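Local coordinates for protein peptidase M3B, oligoendopeptidase F (Enterococcus faecium, PDB 2QR4) that probably hydrolyses short peptides as a zinc-dependent oligoendopeptidase of the M3 family, at residues A[102-105]-A[106-109]; A[119-122]-A[123-127]. All coordinates share one frame; numbering follows the deposited sequence.

Contact 1: A[102-105]-A[106-109]; sequences QIWQ and YFKE
Trp104 turns the edge of its indole toward the face of Phe107, an edge-to-face (T-shaped) pair three residues apart on one helix. The six-membered ring of Trp104 and the Phe107 ring have centroids 5.0 Å apart and planes inclined at 61°; Trp104 CE3 stands above the middle of the phenyl face, 3.8 Å from Phe107 CD1. The two side chains lie side by side and point the same way. In Trp104 a chi1 of -49° places CG beside the backbone N. Ile103 runs alongside Phe107 as well, its CG2 branch 4.1 Å from Phe107 CE1, while the carbonyl oxygen of Ile103 lies at the edge of the phenyl ring, near its plane. This i to i+3 and i to i+4 spacing gathers the apolar groups on one side of helix 100-109, where Ile103 meets Ile120 of helix 117-124; Arg117 is a further neighbour of Trp104 and Phe107. Tyr106 is directed differently. Gln102 O lies over one face of its ring, offset toward the rim and 3.7 Å from Tyr106 CG, and the phenol OH is hydrogen-bonded to Leu29 O. Gln105 and Glu109 cross at about a right angle, with amide and carboxylate planes 87° apart and Gln105 OE1 3.8 Å from Glu109 OE1. Along the backbone, Lys108 N donates to Trp104 O at 3.3 Å and Tyr106 N to Gln102 O at 3.2 Å, whereas the bond from Phe107 N to Ile103 O is weak.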
loop_
_atom_site.group_PDB
_atom_site.type_symbol
_atom_site.label_atom_id
_atom_site.label_comp_id
_atom_site.label_asym_id
_atom_site.label_seq_id
_atom_site.Cartn_x
_atom_site.Cartn_y
_atom_site.Cartn_z
ATOM N N GLN A 102 27.766 -17.612 27.804
ATOM C CA GLN A 102 28.832 -16.679 27.426
ATOM C C GLN A 102 28.371 -15.245 27.679
ATOM O O GLN A 102 29.152 -14.383 28.074
ATOM C CB GLN A 102 29.189 -16.821 25.950
ATOM C CG GLN A 102 30.158 -17.934 25.602
ATOM C CD GLN A 102 30.272 -18.109 24.096
ATOM O OE1 GLN A 102 29.309 -18.507 23.428
ATOM N NE2 GLN A 102 31.440 -17.780 23.549
ATOM N N ILE A 103 27.090 -15.008 27.431
ATOM C CA ILE A 103 26.491 -13.693 27.593
ATOM C C ILE A 103 26.499 -13.250 29.056
ATOM O O ILE A 103 26.994 -12.168 29.363
ATOM C CB ILE A 103 25.067 -13.661 27.002
ATOM C CG1 ILE A 103 25.124 -13.870 25.487
ATOM C CG2 ILE A 103 24.378 -12.357 27.306
ATOM C CD1 ILE A 103 23.765 -13.832 24.801
ATOM N N TRP A 104 25.985 -14.082 29.963
ATOM C CA TRP A 104 25.960 -13.706 31.384
ATOM C C TRP A 104 27.353 -13.797 32.012
ATOM O O TRP A 104 27.590 -13.283 33.107
ATOM C CB TRP A 104 24.923 -14.511 32.191
ATOM C CG TRP A 104 23.578 -14.554 31.550
ATOM C CD1 TRP A 104 22.914 -15.666 31.110
ATOM C CD2 TRP A 104 22.736 -13.433 31.231
ATOM N NE1 TRP A 104 21.708 -15.308 30.538
ATOM C CE2 TRP A 104 21.575 -13.945 30.601
ATOM C CE3 TRP A 104 22.850 -12.048 31.413
ATOM C CZ2 TRP A 104 20.536 -13.125 30.166
ATOM C CZ3 TRP A 104 21.811 -11.229 30.968
ATOM C CH2 TRP A 104 20.673 -11.774 30.355
ATOM N N GLN A 105 28.278 -14.434 31.301
ATOM C CA GLN A 105 29.671 -14.463 31.730
ATOM C C GLN A 105 30.300 -13.085 31.515
ATOM O O GLN A 105 31.150 -12.646 32.297
ATOM C CB GLN A 105 30.446 -15.550 30.979
ATOM C CG GLN A 105 31.861 -15.793 31.491
ATOM C CD GLN A 105 31.956 -15.756 33.007
ATOM O OE1 GLN A 105 32.838 -15.102 33.561
ATOM N NE2 GLN A 105 31.040 -16.448 33.685
ATOM N N TYR A 106 29.866 -12.408 30.452
ATOM C CA TYR A 106 30.283 -11.038 30.166
ATOM C C TYR A 106 29.779 -10.089 31.252
ATOM O O TYR A 106 30.444 -9.113 31.596
ATOM C CB TYR A 106 29.709 -10.577 28.826
ATOM C CG TYR A 106 30.464 -10.992 27.581
ATOM C CD1 TYR A 106 31.792 -11.409 27.632
ATOM C CD2 TYR A 106 29.848 -10.914 26.334
ATOM C CE1 TYR A 106 32.475 -11.766 26.467
ATOM C CE2 TYR A 106 30.519 -11.262 25.173
ATOM C CZ TYR A 106 31.826 -11.682 25.239
ATOM O OH TYR A 106 32.463 -12.019 24.065
ATOM N N PHE A 107 28.587 -10.372 31.768
ATOM C CA PHE A 107 27.983 -9.557 32.820
ATOM C C PHE A 107 28.735 -9.636 34.147
ATOM O O PHE A 107 28.806 -8.649 34.878
ATOM C CB PHE A 107 26.509 -9.922 33.007
ATOM C CG PHE A 107 25.600 -9.281 31.992
ATOM C CD1 PHE A 107 25.690 -9.614 30.654
ATOM C CD2 PHE A 107 24.661 -8.341 32.375
ATOM C CE1 PHE A 107 24.854 -9.019 29.716
ATOM C CE2 PHE A 107 23.830 -7.745 31.445
ATOM C CZ PHE A 107 23.925 -8.082 30.118
ATOM N N LYS A 108 29.289 -10.802 34.463
ATOM C CA LYS A 108 30.122 -10.929 35.650
ATOM C C LYS A 108 31.365 -10.066 35.487
ATOM O O LYS A 108 31.793 -9.396 36.426
ATOM C CB LYS A 108 30.537 -12.382 35.889
ATOM C CG LYS A 108 29.496 -13.235 36.596
ATOM C CD LYS A 108 30.154 -14.416 37.295
ATOM C CE LYS A 108 31.269 -13.938 38.222
ATOM N NZ LYS A 108 31.909 -15.056 38.965
ATOM N N GLU A 109 31.933 -10.081 34.286
ATOM C CA GLU A 109 33.188 -9.380 34.014
ATOM C C GLU A 109 33.026 -7.860 33.960
ATOM O O GLU A 109 33.942 -7.125 34.313
ATOM C CB GLU A 109 33.818 -9.887 32.709
ATOM C CG GLU A 109 33.873 -11.405 32.601
ATOM C CD GLU A 109 34.652 -11.897 31.394
ATOM O OE1 GLU A 109 35.295 -12.964 31.515
ATOM O OE2 GLU A 109 34.626 -11.228 30.334
#

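Contact 2: A[119-122]-A[123-127]; sequences YIQQ and IVDNR
Ile123 lays its CD1 methyl over one face of the Tyr119 ring, a CH-pi contact one helical turn apart. The methyl is 4.0 Å from the ring centroid and 29° off the ring normal; its shift from the centre brings it to 3.6 Å from Tyr119 CE2. Tyr119 CG is anti to the backbone N (chi1 169°), which swings the ring along the helix toward Ile123. Looser apolar contacts join Ile120 to the next turn: its CD1 is 4.2 Å from Ile123 CD1, and its CG2 meets Val124 CG2 at 4.3 Å.

Two backbone hydrogen bonds continue the i to i+4 pattern. Val124 N donates to Ile120 O at 3.1 Å in a nearly straight bond, and Asp125 N to Gln121 O at 2.9 Å. A type I beta turn spans Val124 to Arg127, overlapping these donors.

Among the polar side chains, the amide of Gln121 and the carboxylate of Asp125 have nearly parallel planes, 17° apart. Gln121 NE2 approaches Asp125 OD2 to 3.7 Å, which is packing and not a hydrogen bond. At the end of the turn, Arg127 forms a salt bridge with Asp100. Helix 91-95 packs against Tyr119, Ile120 and Ile123, helix 100-109 against Ile120, Gln121 and Val124, and helix 33-63 against Tyr119 and Ile120.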
loop_
_atom_site.group_PDB
_atom_site.type_symbol
_atom_site.label_atom_id
_atom_site.label_comp_id
_atom_site.label_asym_id
_atom_site.label_seq_id
_atom_site.Cartn_x
_atom_site.Cartn_y
_atom_site.Cartn_z
ATOM N N TYR A 119 17.482 -5.548 28.504
ATOM C CA TYR A 119 17.463 -5.470 27.047
ATOM C C TYR A 119 18.071 -6.719 26.413
ATOM O O TYR A 119 17.534 -7.260 25.443
ATOM C CB TYR A 119 18.172 -4.210 26.557
ATOM C CG TYR A 119 18.421 -4.205 25.077
ATOM C CD1 TYR A 119 17.399 -3.901 24.181
ATOM C CD2 TYR A 119 19.681 -4.514 24.565
ATOM C CE1 TYR A 119 17.624 -3.905 22.808
ATOM C CE2 TYR A 119 19.919 -4.515 23.201
ATOM C CZ TYR A 119 18.885 -4.212 22.324
ATOM O OH TYR A 119 19.115 -4.213 20.964
ATOM N N ILE A 120 19.186 -7.182 26.967
ATOM C CA ILE A 120 19.818 -8.413 26.497
ATOM C C ILE A 120 18.961 -9.645 26.821
ATOM O O ILE A 120 18.977 -10.631 26.093
ATOM C CB ILE A 120 21.242 -8.568 27.076
ATOM C CG1 ILE A 120 22.149 -7.466 26.522
ATOM C CG2 ILE A 120 21.821 -9.939 26.748
ATOM C CD1 ILE A 120 22.017 -7.278 25.013
ATOM N N GLN A 121 18.200 -9.559 27.907
ATOM C CA GLN A 121 17.306 -10.628 28.325
ATOM C C GLN A 121 16.215 -10.896 27.296
ATOM O O GLN A 121 15.933 -12.051 26.981
ATOM C CB GLN A 121 16.661 -10.286 29.674
ATOM C CG GLN A 121 15.904 -11.433 30.307
ATOM C CD GLN A 121 16.834 -12.455 30.919
ATOM O OE1 GLN A 121 17.340 -12.266 32.026
ATOM N NE2 GLN A 121 17.066 -13.548 30.204
ATOM N N GLN A 122 15.595 -9.832 26.788
ATOM C CA GLN A 122 14.538 -9.959 25.789
ATOM C C GLN A 122 15.062 -10.693 24.586
ATOM O O GLN A 122 14.405 -11.596 24.053
ATOM C CB GLN A 122 14.021 -8.590 25.343
ATOM C CG GLN A 122 12.769 -8.125 26.057
ATOM C CD GLN A 122 12.883 -8.213 27.571
ATOM O OE1 GLN A 122 13.082 -9.293 28.135
ATOM N NE2 GLN A 122 12.738 -7.074 28.236
ATOM N N ILE A 123 16.255 -10.298 24.161
ATOM C CA ILE A 123 16.850 -10.872 22.970
ATOM C C ILE A 123 17.075 -12.361 23.147
ATOM O O ILE A 123 16.670 -13.142 22.291
ATOM C CB ILE A 123 18.147 -10.167 22.590
ATOM C CG1 ILE A 123 17.835 -8.719 22.201
ATOM C CG2 ILE A 123 18.817 -10.907 21.443
ATOM C CD1 ILE A 123 19.033 -7.864 22.092
ATOM N N VAL A 124 17.688 -12.737 24.272
ATOM C CA VAL A 124 17.939 -14.138 24.623
ATOM C C VAL A 124 16.648 -14.954 24.707
ATOM O O VAL A 124 16.605 -16.119 24.299
ATOM C CB VAL A 124 18.718 -14.246 25.960
ATOM C CG1 VAL A 124 18.648 -15.665 26.543
ATOM C CG2 VAL A 124 20.166 -13.809 25.769
ATOM N N ASP A 125 15.595 -14.334 25.229
ATOM C CA ASP A 125 14.310 -15.007 25.373
ATOM C C ASP A 125 13.579 -15.094 24.039
ATOM O O ASP A 125 12.525 -15.705 23.940
ATOM C CB ASP A 125 13.416 -14.252 26.363
ATOM C CG ASP A 125 13.849 -14.422 27.798
ATOM O OD1 ASP A 125 13.425 -13.591 28.623
ATOM O OD2 ASP A 125 14.602 -15.374 28.108
ATOM N N ASN A 126 14.140 -14.474 23.014
ATOM C CA ASN A 126 13.456 -14.337 21.740
ATOM C C ASN A 126 14.268 -15.039 20.662
ATOM O O ASN A 126 14.078 -14.824 19.464
ATOM C CB ASN A 126 13.330 -12.856 21.418
ATOM C CG ASN A 126 12.063 -12.525 20.700
ATOM O OD1 ASN A 126 12.036 -11.619 19.868
ATOM N ND2 ASN A 126 10.992 -13.248 21.015
ATOM N N ARG A 127 15.183 -15.876 21.126
ATOM C CA ARG A 127 16.078 -16.660 20.291
ATOM C C ARG A 127 15.369 -17.285 19.099
ATOM O O ARG A 127 15.891 -17.281 17.980
ATOM C CB ARG A 127 16.694 -17.762 21.158
ATOM C CG ARG A 127 17.946 -18.403 20.607
ATOM C CD ARG A 127 18.595 -19.319 21.642
ATOM N NE ARG A 127 19.570 -18.651 22.515
ATOM C CZ ARG A 127 20.753 -18.191 22.107
ATOM N NH1 ARG A 127 21.105 -18.271 20.831
ATOM N NH2 ARG A 127 21.584 -17.629 22.965
#

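How the contacts relate
Contacts 1 and 2 lie in series on consecutive helices, 100-109 and 117-124, with centres about 14 Å apart, and their side chains pack against each other. Ile103 is central to this join: its CG2 is 3.6 Å from Ile120 CG2 and its CD1 is 3.7 Å from Val124 CG2. Phe107 CZ adds a 4.1 Å approach to Ile120 CG1, and Trp104 CZ2 packs at 3.5 Å on Gln121 NE2. The apolar sides of the two local contacts therefore form one helix-helix interface within the oligopeptidase F region of the chain. Contact 1 is centred about 38 Å from the centre of the chain and contact 2 about 25 Å, both on the same side of it.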